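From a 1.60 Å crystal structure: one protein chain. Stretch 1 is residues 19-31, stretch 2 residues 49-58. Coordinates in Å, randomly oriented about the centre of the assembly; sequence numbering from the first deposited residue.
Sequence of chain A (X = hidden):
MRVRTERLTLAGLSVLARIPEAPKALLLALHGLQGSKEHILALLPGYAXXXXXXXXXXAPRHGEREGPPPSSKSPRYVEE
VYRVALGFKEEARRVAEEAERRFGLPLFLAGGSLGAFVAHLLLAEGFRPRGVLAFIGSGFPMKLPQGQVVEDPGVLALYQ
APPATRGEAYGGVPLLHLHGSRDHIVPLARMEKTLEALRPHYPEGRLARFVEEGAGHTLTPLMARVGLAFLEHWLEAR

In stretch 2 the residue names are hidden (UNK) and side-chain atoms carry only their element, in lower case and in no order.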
# COMPACT_ATOMS: atom_id res chain seq x y z
N ILE A 19 5.46 -2.89 24.92
CA ILE A 19 6.23 -4.12 24.81
C ILE A 19 5.43 -5.41 24.77
O ILE A 19 4.77 -5.77 25.76
CB ILE A 19 7.25 -4.19 25.99
CG1 ILE A 19 8.09 -2.90 26.01
CG2 ILE A 19 8.07 -5.50 25.87
CD1 ILE A 19 9.27 -2.85 27.18
N PRO A 20 5.49 -6.14 23.66
CA PRO A 20 4.71 -7.40 23.58
C PRO A 20 5.50 -8.46 24.33
O PRO A 20 6.73 -8.36 24.48
CB PRO A 20 4.60 -7.68 22.09
CG PRO A 20 5.89 -7.07 21.52
CD PRO A 20 6.19 -5.84 22.39
N GLU A 21 4.84 -9.56 24.69
CA GLU A 21 5.58 -10.55 25.44
C GLU A 21 6.56 -11.30 24.59
O GLU A 21 7.53 -11.86 25.12
CB GLU A 21 4.64 -11.57 26.09
CG GLU A 21 3.93 -12.47 25.12
CD GLU A 21 2.83 -13.33 25.81
OE1 GLU A 21 1.62 -13.07 25.56
OE2 GLU A 21 3.20 -14.23 26.63
N ALA A 22 6.39 -11.27 23.27
CA ALA A 22 7.29 -11.96 22.35
C ALA A 22 7.73 -10.99 21.25
O ALA A 22 7.21 -11.05 20.14
CB ALA A 22 6.63 -13.19 21.67
N PRO A 23 8.69 -10.12 21.56
CA PRO A 23 9.15 -9.16 20.50
C PRO A 23 9.96 -9.76 19.41
O PRO A 23 10.92 -10.51 19.64
CB PRO A 23 9.98 -8.12 21.26
CG PRO A 23 9.62 -8.31 22.76
CD PRO A 23 9.31 -9.84 22.86
N LYS A 24 9.58 -9.47 18.17
CA LYS A 24 10.33 -10.01 17.02
C LYS A 24 11.10 -8.87 16.28
O LYS A 24 11.97 -9.17 15.48
CB LYS A 24 9.41 -10.73 16.01
CG LYS A 24 8.41 -9.79 15.32
CD LYS A 24 7.43 -10.56 14.44
CE LYS A 24 6.44 -9.58 13.72
NZ LYS A 24 5.56 -10.43 12.81
N ALA A 25 10.76 -7.63 16.58
CA ALA A 25 11.44 -6.47 15.93
C ALA A 25 11.20 -5.22 16.73
O ALA A 25 10.29 -5.18 17.58
CB ALA A 25 10.81 -6.25 14.52
N LEU A 26 11.99 -4.15 16.48
CA LEU A 26 11.78 -2.86 17.17
C LEU A 26 11.20 -1.88 16.16
O LEU A 26 11.59 -1.92 15.01
CB LEU A 26 13.16 -2.26 17.61
CG LEU A 26 13.85 -3.00 18.75
CD1 LEU A 26 15.40 -2.78 18.66
CD2 LEU A 26 13.23 -2.46 20.06
N LEU A 27 10.32 -1.01 16.61
CA LEU A 27 9.86 0.08 15.73
C LEU A 27 10.01 1.35 16.56
O LEU A 27 9.33 1.53 17.57
CB LEU A 27 8.39 -0.08 15.31
CG LEU A 27 7.82 1.01 14.43
CD1 LEU A 27 8.69 1.12 13.12
CD2 LEU A 27 6.38 0.80 14.08
N LEU A 28 10.92 2.23 16.14
CA LEU A 28 11.06 3.55 16.79
C LEU A 28 10.16 4.48 16.01
O LEU A 28 10.34 4.64 14.79
CB LEU A 28 12.56 4.07 16.74
CG LEU A 28 12.73 5.52 17.25
CD1 LEU A 28 12.26 5.69 18.70
CD2 LEU A 28 14.29 5.89 17.16
N ALA A 29 9.22 5.10 16.71
CA ALA A 29 8.21 6.00 16.07
C ALA A 29 8.45 7.42 16.48
O ALA A 29 8.63 7.70 17.66
CB ALA A 29 6.78 5.55 16.46
N LEU A 30 8.41 8.33 15.50
CA LEU A 30 8.72 9.75 15.63
C LEU A 30 7.50 10.54 15.26
O LEU A 30 7.01 10.49 14.13
CB LEU A 30 9.87 10.17 14.69
CG LEU A 30 11.09 9.25 14.88
CD1 LEU A 30 12.19 9.71 13.85
CD2 LEU A 30 11.71 9.30 16.33
N HIS A 31 6.94 11.22 16.27
CA HIS A 31 5.70 11.94 16.13
C HIS A 31 5.87 13.21 15.29
O HIS A 31 7.01 13.59 14.96
CB HIS A 31 5.14 12.23 17.56
CG HIS A 31 5.92 13.25 18.34
ND1 HIS A 31 5.90 14.60 18.02
CD2 HIS A 31 6.75 13.11 19.41
CE1 HIS A 31 6.65 15.26 18.91
NE2 HIS A 31 7.17 14.37 19.77
N UNK A 49 0.75 -6.01 19.13
CA UNK A 49 0.12 -7.35 19.15
C UNK A 49 0.68 -8.33 18.14
O UNK A 49 0.57 -9.57 18.29
o UNK A 49 -2.45 -4.18 20.81
c UNK A 49 -1.91 -4.86 19.93
c UNK A 49 -2.05 -6.38 20.02
o UNK A 49 -1.26 -4.33 19.01
c UNK A 49 -1.41 -7.16 18.96
N UNK A 50 1.32 -7.83 17.08
CA UNK A 50 1.91 -8.62 16.04
C UNK A 50 3.38 -8.90 16.38
O UNK A 50 4.08 -9.64 15.68
n UNK A 50 -0.05 -8.76 10.42
n UNK A 50 -2.07 -7.99 11.19
c UNK A 50 1.94 -8.45 13.46
n UNK A 50 -0.50 -8.69 12.73
c UNK A 50 1.79 -7.80 14.75
c UNK A 50 0.72 -9.35 13.19
c UNK A 50 -0.84 -8.44 11.45
N UNK A 51 3.89 -8.30 17.47
CA UNK A 51 5.25 -8.63 17.86
C UNK A 51 6.25 -7.48 17.75
O UNK A 51 7.46 -7.68 17.98
N UNK A 52 5.81 -6.28 17.40
CA UNK A 52 6.76 -5.14 17.34
C UNK A 52 6.85 -4.42 18.67
O UNK A 52 5.82 -4.04 19.27
c UNK A 52 7.85 -4.90 12.87
c UNK A 52 7.63 -4.36 14.11
c UNK A 52 6.48 -4.70 14.86
c UNK A 52 5.56 -5.60 14.32
c UNK A 52 5.79 -6.15 13.04
c UNK A 52 6.91 -5.81 12.33
c UNK A 52 6.29 -4.14 16.24
N UNK A 53 8.09 -4.31 19.19
CA UNK A 53 8.30 -3.56 20.41
C UNK A 53 8.36 -2.10 19.97
O UNK A 53 9.32 -1.68 19.28
c UNK A 53 10.20 -2.12 22.57
c UNK A 53 9.90 -3.61 22.48
c UNK A 53 9.63 -4.06 21.05
c UNK A 53 11.11 -4.47 22.94
N UNK A 54 7.33 -1.36 20.32
CA UNK A 54 7.27 0.07 19.90
C UNK A 54 7.95 0.95 20.89
O UNK A 54 7.75 0.83 22.11
c UNK A 54 5.33 -0.67 17.67
c UNK A 54 4.89 -0.43 19.11
c UNK A 54 5.85 0.54 19.83
c UNK A 54 3.43 0.21 19.18
N UNK A 55 8.71 1.89 20.37
CA UNK A 55 9.39 2.92 21.17
C UNK A 55 9.06 4.31 20.62
O UNK A 55 9.06 4.46 19.43
c UNK A 55 10.91 2.79 21.03
c UNK A 55 11.46 1.43 21.47
c UNK A 55 13.02 1.39 21.21
c UNK A 55 11.30 1.24 22.96
N UNK A 56 8.82 5.29 21.49
CA UNK A 56 8.60 6.68 21.03
C UNK A 56 9.04 7.61 22.13
O UNK A 56 8.90 7.29 23.32
c UNK A 56 7.11 6.88 20.75
N UNK A 57 9.63 8.74 21.76
CA UNK A 57 9.97 9.71 22.77
C UNK A 57 9.54 11.06 22.28
O UNK A 57 9.27 11.24 21.07
c UNK A 57 12.74 9.09 20.96
c UNK A 57 13.75 11.71 20.76
c UNK A 57 12.89 11.35 21.84
c UNK A 57 13.60 9.42 19.88
c UNK A 57 11.46 9.67 23.11
c UNK A 57 14.10 10.75 19.79
c UNK A 57 12.39 10.04 21.95
N UNK A 58 9.42 12.03 23.21
CA UNK A 58 8.99 13.36 22.81
C UNK A 58 10.11 14.16 22.14
O UNK A 58 11.25 14.15 22.59
c UNK A 58 8.53 14.15 24.05
c UNK A 58 7.23 13.65 24.62
o UNK A 58 7.08 13.66 25.88
o UNK A 58 6.36 13.25 23.84
O HOH W 1 4.08 -12.28 14.08
O HOH W 2 7.80 10.12 18.89

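Position 49 carries three side-chain carbons, the third bearing two oxygens; its CA-to-CB bond points away from stretch 1, and nothing there comes into contact. It is Glu 49. At position 50, three carbons lead to a nitrogen and then to a carbon holding two more nitrogens, a guanidinium group whose end leads away, while the backbone O is linked through water 1 to Lys 24. This is Arg 50; its O accepts a hydrogen bond from water 1 (3.1 Å), which in turn accepts one from Lys 24 NZ (2.7 Å).

Position 51 has no side-chain atoms. A CB here would point toward stretch 1 and sit 3.2 Å from Lys 24 CG, and at phi/psi 114/5 it would also jam against the preceding carbonyl. The backbone O accepts a hydrogen bond from Lys 24 N (2.8 Å). The residue is Gly 51.

At position 52 one carbon leads to a ring of six carbons without a hydroxyl, beside Ala 25 CB and Lys 24 CE. This identifies Phe 52, with Ala 25 CB 3.6 Å from its CE2.

Position 53 has four carbons forked at the second, packed against Ile 19 and Leu 26: Leu 53. Its CG is 4.0 Å from Ile 19 CG1. Position 54 shows the same fork, with one branch end reaching back to Leu 27 CB; this is Leu 54, and its CD2 makes that approach at 3.9 Å. Position 55, again four carbons forked at the second, touches Leu 26 and Leu 28 and is Leu 55, whose CD1 is 4.0 Å from Leu 26 CD2.

A single carbon at position 56, where CA makes a CA-H...O contact with Ala 29 O (3.5 Å), gives Ala 56. Position 57 has one carbon and a six-carbon ring whose edge meets Leu 28 CD1: Phe 57. Position 58 has two carbons, the second carrying two oxygens, and its CA lies 3.7 Å from His 31 NE2; it is Asp 58.

The contact is a parallel strand pairing. Leu 53 N donates to Ala 25 O, Leu 27 N to Leu 53 O, Leu 55 N to Leu 27 O and Ala 29 N to Leu 55 O. Alternation places Leu 26, Leu 28, Leu 53 and Leu 55 on one face, and Ala 25, Leu 27, Phe 52 and Leu 54 on the other. Beyond the ladder, water 2 donates to Ala 29 O (2.8 Å) and Phe 57 O (2.9 Å), linking the two stretches where Phe 57 N stands 4.3 Å from Ala 29 O, too far for a direct hydrogen bond.

Stretch 2, residues 49-58: ERGFLLLAFD
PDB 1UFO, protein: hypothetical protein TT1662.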